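Local coordinates for protein glycogen accumulation regulator GarA (Mycobacterium tuberculosis, PDB 6I2P) that probably regulates glycogen and related carbon metabolism through a forkhead-associated (FHA) domain, a module known to recognise phosphothreonine on partner proteins, at residues C[90-95]-C[141-146]; C[109-114]-C[128-133]; C[118-123]-C[136-141]. All coordinates share one frame; numbering follows the deposited sequence.

Interaction 1: C[90-95]-C[141-146]; sequences LDDVTV and GKFRLV. With SO4 (sulfate ion), chain L.
L90 and D92 both pack on F143, and this ring joins the loop 90-95 to the start of strand 143-149. L90 CD2 stands over one face, 3.7 Å from the F143 ring centroid and only 8° off the ring normal, which defines a CH-pi contact. Nearer the backbone, L90 CB lies 3.6 Å from F143 CE1. V95 CG2 and D91 O approach the ring at its edge, while D92 CB comes in obliquely, 3.5 Å from F143 CE1.

The carboxylate of D92, first residue of a type I turn ending at V95, carries the polar half. CG lies anti to the backbone N (chi1 163°), on the side of segment 141-146; there K142 N donates to D92 OD2 at 2.7 Å, on the syn side and 20° out of the carboxylate plane. D92 OD1 takes T94 N at 2.8 Å, an Asx turn, and T94 OG1 at 2.7 Å, both from the same face of the carboxylate. The K142 side chain crosses that of D92 at about a right angle and bends at its third torsion; its NZ bonds O1 of a sulfate, probably from the crystallisation liquor, at 2.8 Å. V93 N, within the turn, donates to sulfate O3 at 3.0 Å.

Three N-H or O-H donors hold the D92 carboxylate, which would favour its charged form, although the nearby sulfate would oppose it. The sulfate also bonds the chain of another protein, consistent with a loop that can meet an anionic group, as FHA domains do with phosphothreonine.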
loop_
_atom_site.group_PDB
_atom_site.type_symbol
_atom_site.label_atom_id
_atom_site.label_comp_id
_atom_site.label_asym_id
_atom_site.label_seq_id
_atom_site.Cartn_x
_atom_site.Cartn_y
_atom_site.Cartn_z
ATOM N N LEU C 90 -14.703 12.189 4.565
ATOM C CA LEU C 90 -14.320 10.846 4.146
ATOM C C LEU C 90 -12.989 10.460 4.780
ATOM O O LEU C 90 -11.918 10.826 4.290
ATOM C CB LEU C 90 -14.311 10.716 2.609
ATOM C CG LEU C 90 -15.629 11.041 1.880
ATOM C CD1 LEU C 90 -15.374 11.392 0.419
ATOM C CD2 LEU C 90 -16.662 9.906 2.015
ATOM N N ASP C 91 -13.075 9.781 5.930
ATOM C CA ASP C 91 -11.921 9.348 6.704
ATOM C C ASP C 91 -11.338 8.054 6.161
ATOM O O ASP C 91 -11.843 6.963 6.434
ATOM C CB ASP C 91 -12.271 9.235 8.197
ATOM C CG ASP C 91 -11.075 9.148 9.130
ATOM O OD1 ASP C 91 -9.956 9.538 8.710
ATOM O OD2 ASP C 91 -11.258 8.699 10.283
ATOM N N ASP C 92 -10.262 8.192 5.385
ATOM C CA ASP C 92 -9.513 7.120 4.734
ATOM C C ASP C 92 -8.135 7.700 4.393
ATOM O O ASP C 92 -8.075 8.801 3.853
ATOM C CB ASP C 92 -10.295 6.685 3.478
ATOM C CG ASP C 92 -9.614 5.881 2.387
ATOM O OD1 ASP C 92 -8.372 5.720 2.440
ATOM O OD2 ASP C 92 -10.316 5.440 1.470
ATOM N N VAL C 93 -7.041 6.949 4.698
ATOM C CA VAL C 93 -5.627 7.336 4.493
ATOM C C VAL C 93 -5.307 7.795 3.051
ATOM O O VAL C 93 -4.429 8.641 2.869
ATOM C CB VAL C 93 -4.592 6.269 4.972
ATOM C CG1 VAL C 93 -4.632 6.096 6.484
ATOM C CG2 VAL C 93 -4.759 4.921 4.261
ATOM N N THR C 94 -6.014 7.243 2.052
ATOM C CA THR C 94 -5.819 7.549 0.634
ATOM C C THR C 94 -6.622 8.788 0.168
ATOM O O THR C 94 -6.365 9.292 -0.923
ATOM C CB THR C 94 -6.089 6.302 -0.230
ATOM O OG1 THR C 94 -7.451 5.905 -0.091
ATOM C CG2 THR C 94 -5.161 5.130 0.115
ATOM N N VAL C 95 -7.566 9.288 0.986
ATOM C CA VAL C 95 -8.359 10.481 0.665
ATOM C C VAL C 95 -7.560 11.711 1.118
ATOM O O VAL C 95 -7.072 11.746 2.247
ATOM C CB VAL C 95 -9.802 10.464 1.291
ATOM C CG1 VAL C 95 -10.565 11.757 0.994
ATOM C CG2 VAL C 95 -10.612 9.256 0.822
ATOM N N GLY C 141 -10.638 7.977 -2.915
ATOM C CA GLY C 141 -9.822 7.100 -2.086
ATOM C C GLY C 141 -10.244 5.662 -2.294
ATOM O O GLY C 141 -10.248 5.171 -3.425
ATOM N N LYS C 142 -10.659 5.008 -1.208
ATOM C CA LYS C 142 -11.179 3.643 -1.222
ATOM C C LYS C 142 -12.715 3.685 -1.133
ATOM O O LYS C 142 -13.345 2.633 -1.033
ATOM C CB LYS C 142 -10.583 2.799 -0.074
ATOM C CG LYS C 142 -9.103 2.476 -0.210
ATOM C CD LYS C 142 -8.647 1.591 0.944
ATOM C CE LYS C 142 -7.614 2.252 1.827
ATOM N NZ LYS C 142 -7.330 1.443 3.038
ATOM N N PHE C 143 -13.317 4.894 -1.157
ATOM C CA PHE C 143 -14.773 5.057 -1.106
ATOM C C PHE C 143 -15.382 4.909 -2.489
ATOM O O PHE C 143 -14.926 5.538 -3.439
ATOM C CB PHE C 143 -15.179 6.417 -0.513
ATOM C CG PHE C 143 -15.018 6.543 0.980
ATOM C CD1 PHE C 143 -13.838 7.036 1.527
ATOM C CD2 PHE C 143 -16.057 6.201 1.843
ATOM C CE1 PHE C 143 -13.695 7.175 2.911
ATOM C CE2 PHE C 143 -15.907 6.327 3.232
ATOM C CZ PHE C 143 -14.728 6.822 3.754
ATOM N N ARG C 144 -16.413 4.075 -2.594
ATOM C CA ARG C 144 -17.166 3.844 -3.821
ATOM C C ARG C 144 -18.561 4.380 -3.556
ATOM O O ARG C 144 -19.372 3.749 -2.874
ATOM C CB ARG C 144 -17.155 2.357 -4.212
ATOM C CG ARG C 144 -15.829 1.917 -4.848
ATOM C CD ARG C 144 -15.734 0.413 -5.026
ATOM N NE ARG C 144 -16.798 -0.110 -5.888
ATOM C CZ ARG C 144 -16.610 -0.982 -6.874
ATOM N NH1 ARG C 144 -15.396 -1.440 -7.142
ATOM N NH2 ARG C 144 -17.639 -1.405 -7.596
ATOM N N LEU C 145 -18.781 5.613 -3.991
ATOM C CA LEU C 145 -20.033 6.330 -3.791
ATOM C C LEU C 145 -20.908 6.203 -5.014
ATOM O O LEU C 145 -20.401 6.243 -6.132
ATOM C CB LEU C 145 -19.775 7.827 -3.505
ATOM C CG LEU C 145 -18.729 8.178 -2.420
ATOM C CD1 LEU C 145 -18.056 9.502 -2.724
ATOM C CD2 LEU C 145 -19.347 8.199 -1.024
ATOM N N VAL C 146 -22.218 6.041 -4.809
ATOM C CA VAL C 146 -23.177 6.026 -5.904
ATOM C C VAL C 146 -23.940 7.348 -5.829
ATOM O O VAL C 146 -24.410 7.738 -4.754
ATOM C CB VAL C 146 -24.106 4.783 -5.911
ATOM C CG1 VAL C 146 -25.173 4.875 -7.008
ATOM C CG2 VAL C 146 -23.287 3.515 -6.081
HETATM S S SO4 L . -8.119 3.092 6.286
HETATM O O1 SO4 L . -8.048 1.733 5.740
HETATM O O2 SO4 L . -7.115 3.246 7.339
HETATM O O3 SO4 L . -7.872 4.066 5.222
HETATM O O4 SO4 L . -9.455 3.340 6.842
#

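Interaction 2: C[109-114]-C[128-133]; sequences FNVVDV and DSAVLA
The antiparallel ladder that pairs V111 with A130 and V112 with S129 attaches strand 129-132, outermost within this chain, to strand 108-113 in the mixed sheet of the FHA beta-sandwich. The two strand directions differ by 157°, as expected for neighbouring antiparallel strands with a modest twist. V111 and A130 form a hydrogen-bonded pair: V111 N reaches A130 O at 2.8 Å and A130 N reaches V111 O at 3.0 Å. Beyond them, D113 N donates to D128 O at 2.8 Å with an almost straight N-H...O angle of 175°. At the other end L132 N meets F109 O at 2.8 Å. The D113 carboxylate turns to other partners, bonding T120, S116 and the backbone of G115.

The non-hydrogen-bonded pairs bring the alpha carbons closer, and S129 CA lies 3.3 Å from V111 O in a CA-H...O contact. V112 CA makes the same kind of contact with D128 O.

On the face shared by F109, V111, A130 and L132, V111 CG1 sits between the backbone N and the carbonyl carbon, the crowded position (chi1 63°), and from there meets L132 CD2 at 4.0 Å; V122 and T120 of the other sheet pack against V111. On the opposite face V112 CG2 lies 4.0 Å from S129 CB, and N110 CB rests against A130 O while its amide leads away from strand 129-132.

The backbone ladder thus does the joining, while the side chains distinguish the two faces. That of F109, V111, A130 and L132 is apolar, and V111 and A130 pack on the second sheet; the other mixes N110 and S129 with V112 and V131 and is more exposed. The edge strand is therefore held by main-chain bonds and, on one face, by apolar packing within the sandwich.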
loop_
_atom_site.group_PDB
_atom_site.type_symbol
_atom_site.label_atom_id
_atom_site.label_comp_id
_atom_site.label_asym_id
_atom_site.label_seq_id
_atom_site.Cartn_x
_atom_site.Cartn_y
_atom_site.Cartn_z
ATOM N N PHE C 109 -25.658 18.352 -11.385
ATOM C CA PHE C 109 -24.514 18.157 -10.510
ATOM C C PHE C 109 -23.281 17.681 -11.266
ATOM O O PHE C 109 -23.385 16.995 -12.283
ATOM C CB PHE C 109 -24.855 17.180 -9.374
ATOM C CG PHE C 109 -25.864 17.707 -8.381
ATOM C CD1 PHE C 109 -25.452 18.424 -7.261
ATOM C CD2 PHE C 109 -27.227 17.490 -8.565
ATOM C CE1 PHE C 109 -26.389 18.926 -6.351
ATOM C CE2 PHE C 109 -28.160 17.990 -7.656
ATOM C CZ PHE C 109 -27.736 18.695 -6.548
ATOM N N ASN C 110 -22.107 18.047 -10.746
ATOM C CA ASN C 110 -20.825 17.625 -11.283
ATOM C C ASN C 110 -19.798 17.448 -10.172
ATOM O O ASN C 110 -19.908 18.083 -9.124
ATOM C CB ASN C 110 -20.315 18.573 -12.383
ATOM C CG ASN C 110 -20.279 20.033 -12.011
ATOM O OD1 ASN C 110 -19.344 20.505 -11.356
ATOM N ND2 ASN C 110 -21.292 20.779 -12.449
ATOM N N VAL C 111 -18.835 16.542 -10.375
ATOM C CA VAL C 111 -17.740 16.332 -9.427
ATOM C C VAL C 111 -16.481 16.980 -10.010
ATOM O O VAL C 111 -16.262 16.936 -11.222
ATOM C CB VAL C 111 -17.529 14.850 -8.974
ATOM C CG1 VAL C 111 -17.145 13.945 -10.140
ATOM C CG2 VAL C 111 -16.499 14.744 -7.844
ATOM N N VAL C 112 -15.681 17.605 -9.149
ATOM C CA VAL C 112 -14.436 18.233 -9.554
ATOM C C VAL C 112 -13.330 17.896 -8.548
ATOM O O VAL C 112 -13.534 18.014 -7.339
ATOM C CB VAL C 112 -14.610 19.757 -9.824
ATOM C CG1 VAL C 112 -14.892 20.542 -8.544
ATOM C CG2 VAL C 112 -13.416 20.331 -10.572
ATOM N N ASP C 113 -12.161 17.466 -9.056
ATOM C CA ASP C 113 -11.005 17.162 -8.220
ATOM C C ASP C 113 -10.291 18.476 -7.997
ATOM O O ASP C 113 -9.960 19.172 -8.960
ATOM C CB ASP C 113 -10.087 16.132 -8.886
ATOM C CG ASP C 113 -8.952 15.691 -7.986
ATOM O OD1 ASP C 113 -7.939 16.422 -7.906
ATOM O OD2 ASP C 113 -9.069 14.610 -7.372
ATOM N N VAL C 114 -10.089 18.838 -6.727
ATOM C CA VAL C 114 -9.470 20.112 -6.359
ATOM C C VAL C 114 -7.936 19.997 -6.155
ATOM O O VAL C 114 -7.306 20.962 -5.726
ATOM C CB VAL C 114 -10.192 20.797 -5.160
ATOM C CG1 VAL C 114 -11.636 21.155 -5.522
ATOM C CG2 VAL C 114 -10.131 19.948 -3.884
ATOM N N ASP C 128 -10.806 14.999 -14.025
ATOM C CA ASP C 128 -10.501 16.277 -13.397
ATOM C C ASP C 128 -11.875 16.845 -12.999
ATOM O O ASP C 128 -12.076 17.241 -11.852
ATOM C CB ASP C 128 -9.780 17.212 -14.380
ATOM C CG ASP C 128 -8.387 16.774 -14.787
ATOM O OD1 ASP C 128 -7.587 16.428 -13.889
ATOM O OD2 ASP C 128 -8.085 16.806 -15.997
ATOM N N SER C 129 -12.831 16.811 -13.949
ATOM C CA SER C 129 -14.214 17.254 -13.770
ATOM C C SER C 129 -15.155 16.402 -14.622
ATOM O O SER C 129 -14.841 16.092 -15.775
ATOM C CB SER C 129 -14.366 18.728 -14.128
ATOM O OG SER C 129 -14.168 18.948 -15.513
ATOM N N ALA C 130 -16.312 16.040 -14.065
ATOM C CA ALA C 130 -17.322 15.240 -14.768
ATOM C C ALA C 130 -18.719 15.572 -14.304
ATOM O O ALA C 130 -18.939 15.758 -13.110
ATOM C CB ALA C 130 -17.054 13.753 -14.566
ATOM N N VAL C 131 -19.667 15.630 -15.253
ATOM C CA VAL C 131 -21.092 15.867 -15.008
ATOM C C VAL C 131 -21.661 14.535 -14.497
ATOM O O VAL C 131 -21.339 13.478 -15.047
ATOM C CB VAL C 131 -21.818 16.362 -16.294
ATOM C CG1 VAL C 131 -23.333 16.464 -16.096
ATOM C CG2 VAL C 131 -21.246 17.696 -16.772
ATOM N N LEU C 132 -22.488 14.585 -13.440
ATOM C CA LEU C 132 -23.072 13.388 -12.849
ATOM C C LEU C 132 -24.525 13.148 -13.245
ATOM O O LEU C 132 -25.360 14.052 -13.186
ATOM C CB LEU C 132 -22.911 13.391 -11.319
ATOM C CG LEU C 132 -21.471 13.494 -10.777
ATOM C CD1 LEU C 132 -21.461 13.861 -9.307
ATOM C CD2 LEU C 132 -20.676 12.215 -11.027
ATOM N N ALA C 133 -24.806 11.909 -13.642
ATOM C CA ALA C 133 -26.127 11.390 -13.992
ATOM C C ALA C 133 -26.505 10.352 -12.929
ATOM O O ALA C 133 -25.612 9.808 -12.275
ATOM C CB ALA C 133 -26.081 10.734 -15.363
#

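Interaction 3: C[118-123]-C[136-141]; sequences NGTYVN and DEVQIG
N123 has its CG anti to the carbonyl carbon (chi1 -58°), and D136 has the same arrangement (chi1 -84°); these torsions bring amide and carboxylate together at one end of the strand pair. N123 ND2 donates to D136 OD1 at 2.9 Å. The oxygen lies close to the amide plane, yet the donor sits above the carboxylate plane, in keeping with the 70° between the two flat groups. The other branch, N123 OD1, accepts E137 N at 2.9 Å, and N123 N donates to E137 O at 2.8 Å. N123 therefore holds D136 and E137 by its backbone N and by both ends of its amide.

Further along, Y121 and Q139 form a hydrogen-bonded antiparallel pair, with Y121 N to Q139 O at 3.1 Å and Q139 N to Y121 O at 2.8 Å. Their side chains run side by side, CB of Y121 being 3.9 Å from CB of Q139, and Q139 O lies at the edge of the tyrosine ring. Where the strands part, a water takes over: it donates to G119 O at 2.7 Å and accepts from G141 N at 2.8 Å.

T120, V122, V138 and I140 face the mixed sheet, touching V111 on strand 108-113 and A100 and F102 on strand 100-105. On the other side, S32 and E33 bind the Q139 amide and also touch Y121, while K62 forms a salt bridge with E137. Within its own antiparallel sheet the pair is flanked by strand 125-127 beside 120-122 and by strand 143-149 beside 137-140.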
loop_
_atom_site.group_PDB
_atom_site.type_symbol
_atom_site.label_atom_id
_atom_site.label_comp_id
_atom_site.label_asym_id
_atom_site.label_seq_id
_atom_site.Cartn_x
_atom_site.Cartn_y
_atom_site.Cartn_z
ATOM N N ASN C 118 -4.359 10.827 -5.047
ATOM C CA ASN C 118 -4.754 9.606 -5.755
ATOM C C ASN C 118 -5.864 9.796 -6.816
ATOM O O ASN C 118 -6.205 8.837 -7.519
ATOM C CB ASN C 118 -5.115 8.520 -4.742
ATOM C CG ASN C 118 -3.982 8.206 -3.775
ATOM O OD1 ASN C 118 -2.854 7.870 -4.163
ATOM N ND2 ASN C 118 -4.255 8.322 -2.486
ATOM N N GLY C 119 -6.361 11.028 -6.957
ATOM C CA GLY C 119 -7.365 11.392 -7.952
ATOM C C GLY C 119 -8.802 11.011 -7.661
ATOM O O GLY C 119 -9.110 10.370 -6.656
ATOM N N THR C 120 -9.695 11.441 -8.560
ATOM C CA THR C 120 -11.132 11.182 -8.513
ATOM C C THR C 120 -11.520 10.392 -9.765
ATOM O O THR C 120 -11.080 10.716 -10.871
ATOM C CB THR C 120 -11.925 12.494 -8.338
ATOM O OG1 THR C 120 -11.393 13.210 -7.223
ATOM C CG2 THR C 120 -13.418 12.254 -8.109
ATOM N N TYR C 121 -12.333 9.350 -9.580
ATOM C CA TYR C 121 -12.779 8.485 -10.666
ATOM C C TYR C 121 -14.292 8.492 -10.774
ATOM O O TYR C 121 -14.991 8.465 -9.760
ATOM C CB TYR C 121 -12.270 7.043 -10.469
ATOM C CG TYR C 121 -10.770 6.928 -10.285
ATOM C CD1 TYR C 121 -10.185 7.094 -9.032
ATOM C CD2 TYR C 121 -9.942 6.591 -11.350
ATOM C CE1 TYR C 121 -8.806 6.989 -8.856
ATOM C CE2 TYR C 121 -8.563 6.458 -11.182
ATOM C CZ TYR C 121 -7.999 6.666 -9.933
ATOM O OH TYR C 121 -6.644 6.542 -9.752
ATOM N N VAL C 122 -14.796 8.552 -12.007
ATOM C CA VAL C 122 -16.224 8.482 -12.309
ATOM C C VAL C 122 -16.378 7.298 -13.238
ATOM O O VAL C 122 -15.774 7.284 -14.314
ATOM C CB VAL C 122 -16.818 9.798 -12.883
ATOM C CG1 VAL C 122 -18.250 9.589 -13.385
ATOM C CG2 VAL C 122 -16.780 10.900 -11.833
ATOM N N ASN C 123 -17.124 6.276 -12.782
ATOM C CA ASN C 123 -17.365 5.018 -13.501
ATOM C C ASN C 123 -16.036 4.329 -13.897
ATOM O O ASN C 123 -15.871 3.880 -15.038
ATOM C CB ASN C 123 -18.332 5.221 -14.688
ATOM C CG ASN C 123 -19.686 5.778 -14.294
ATOM O OD1 ASN C 123 -20.176 5.587 -13.174
ATOM N ND2 ASN C 123 -20.324 6.487 -15.211
ATOM N N ASP C 136 -24.341 7.001 -11.421
ATOM C CA ASP C 136 -22.891 7.137 -11.582
ATOM C C ASP C 136 -22.153 6.783 -10.303
ATOM O O ASP C 136 -22.633 7.081 -9.208
ATOM C CB ASP C 136 -22.515 8.560 -12.023
ATOM C CG ASP C 136 -22.613 8.825 -13.515
ATOM O OD1 ASP C 136 -22.742 7.851 -14.288
ATOM O OD2 ASP C 136 -22.545 10.006 -13.911
ATOM N N GLU C 137 -20.988 6.133 -10.452
ATOM C CA GLU C 137 -20.139 5.739 -9.336
ATOM C C GLU C 137 -18.919 6.651 -9.235
ATOM O O GLU C 137 -18.179 6.818 -10.204
ATOM C CB GLU C 137 -19.744 4.258 -9.427
ATOM C CG GLU C 137 -20.885 3.325 -9.032
ATOM C CD GLU C 137 -20.509 1.912 -8.631
ATOM O OE1 GLU C 137 -21.071 0.963 -9.222
ATOM O OE2 GLU C 137 -19.673 1.749 -7.712
ATOM N N VAL C 138 -18.733 7.259 -8.059
ATOM C CA VAL C 138 -17.636 8.182 -7.769
ATOM C C VAL C 138 -16.664 7.527 -6.796
ATOM O O VAL C 138 -17.060 7.120 -5.704
ATOM C CB VAL C 138 -18.129 9.566 -7.254
ATOM C CG1 VAL C 138 -16.972 10.564 -7.163
ATOM C CG2 VAL C 138 -19.245 10.125 -8.131
ATOM N N GLN C 139 -15.388 7.427 -7.197
ATOM C CA GLN C 139 -14.354 6.860 -6.341
ATOM C C GLN C 139 -13.439 7.948 -5.818
ATOM O O GLN C 139 -12.767 8.631 -6.594
ATOM C CB GLN C 139 -13.567 5.731 -7.030
ATOM C CG GLN C 139 -12.823 4.846 -6.035
ATOM C CD GLN C 139 -11.745 4.009 -6.667
ATOM O OE1 GLN C 139 -12.002 3.091 -7.450
ATOM N NE2 GLN C 139 -10.508 4.296 -6.319
ATOM N N ILE C 140 -13.464 8.131 -4.492
ATOM C CA ILE C 140 -12.631 9.067 -3.739
ATOM C C ILE C 140 -11.930 8.193 -2.703
ATOM O O ILE C 140 -12.573 7.662 -1.797
ATOM C CB ILE C 140 -13.456 10.242 -3.134
ATOM C CG1 ILE C 140 -13.998 11.167 -4.257
ATOM C CG2 ILE C 140 -12.621 11.041 -2.125
ATOM C CD1 ILE C 140 -15.135 12.132 -3.855
ATOM N N GLY C 141 -10.638 7.977 -2.915
ATOM C CA GLY C 141 -9.822 7.100 -2.086
ATOM C C GLY C 141 -10.244 5.662 -2.294
ATOM O O GLY C 141 -10.248 5.171 -3.425
HETATM O O HOH W 1 -8.625 8.644 -4.698
#

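Overall arrangement
Interactions 1 and 3 share G141 and the same antiparallel sheet, their centres 9 Å apart: strand 137-140 turns at G141 into strand 143-149, and L145 O meets V138 N. Interaction 2 lies in the facing mixed sheet, its centre 16 Å from that of interaction 1, on the opposite side of the chain's centre, and meets interaction 3 across the sandwich. Interaction 1 is the most buried, joined by ring packing and one backbone-to-carboxylate bond, with a sulfate at its edge. Interactions 2 and 3, partly buried, rest on backbone ladders, interaction 3 adding an asparagine that bonds the opposite segment and a bridging water. T94 O and N118 ND2 tie the two loops that approach the other protein.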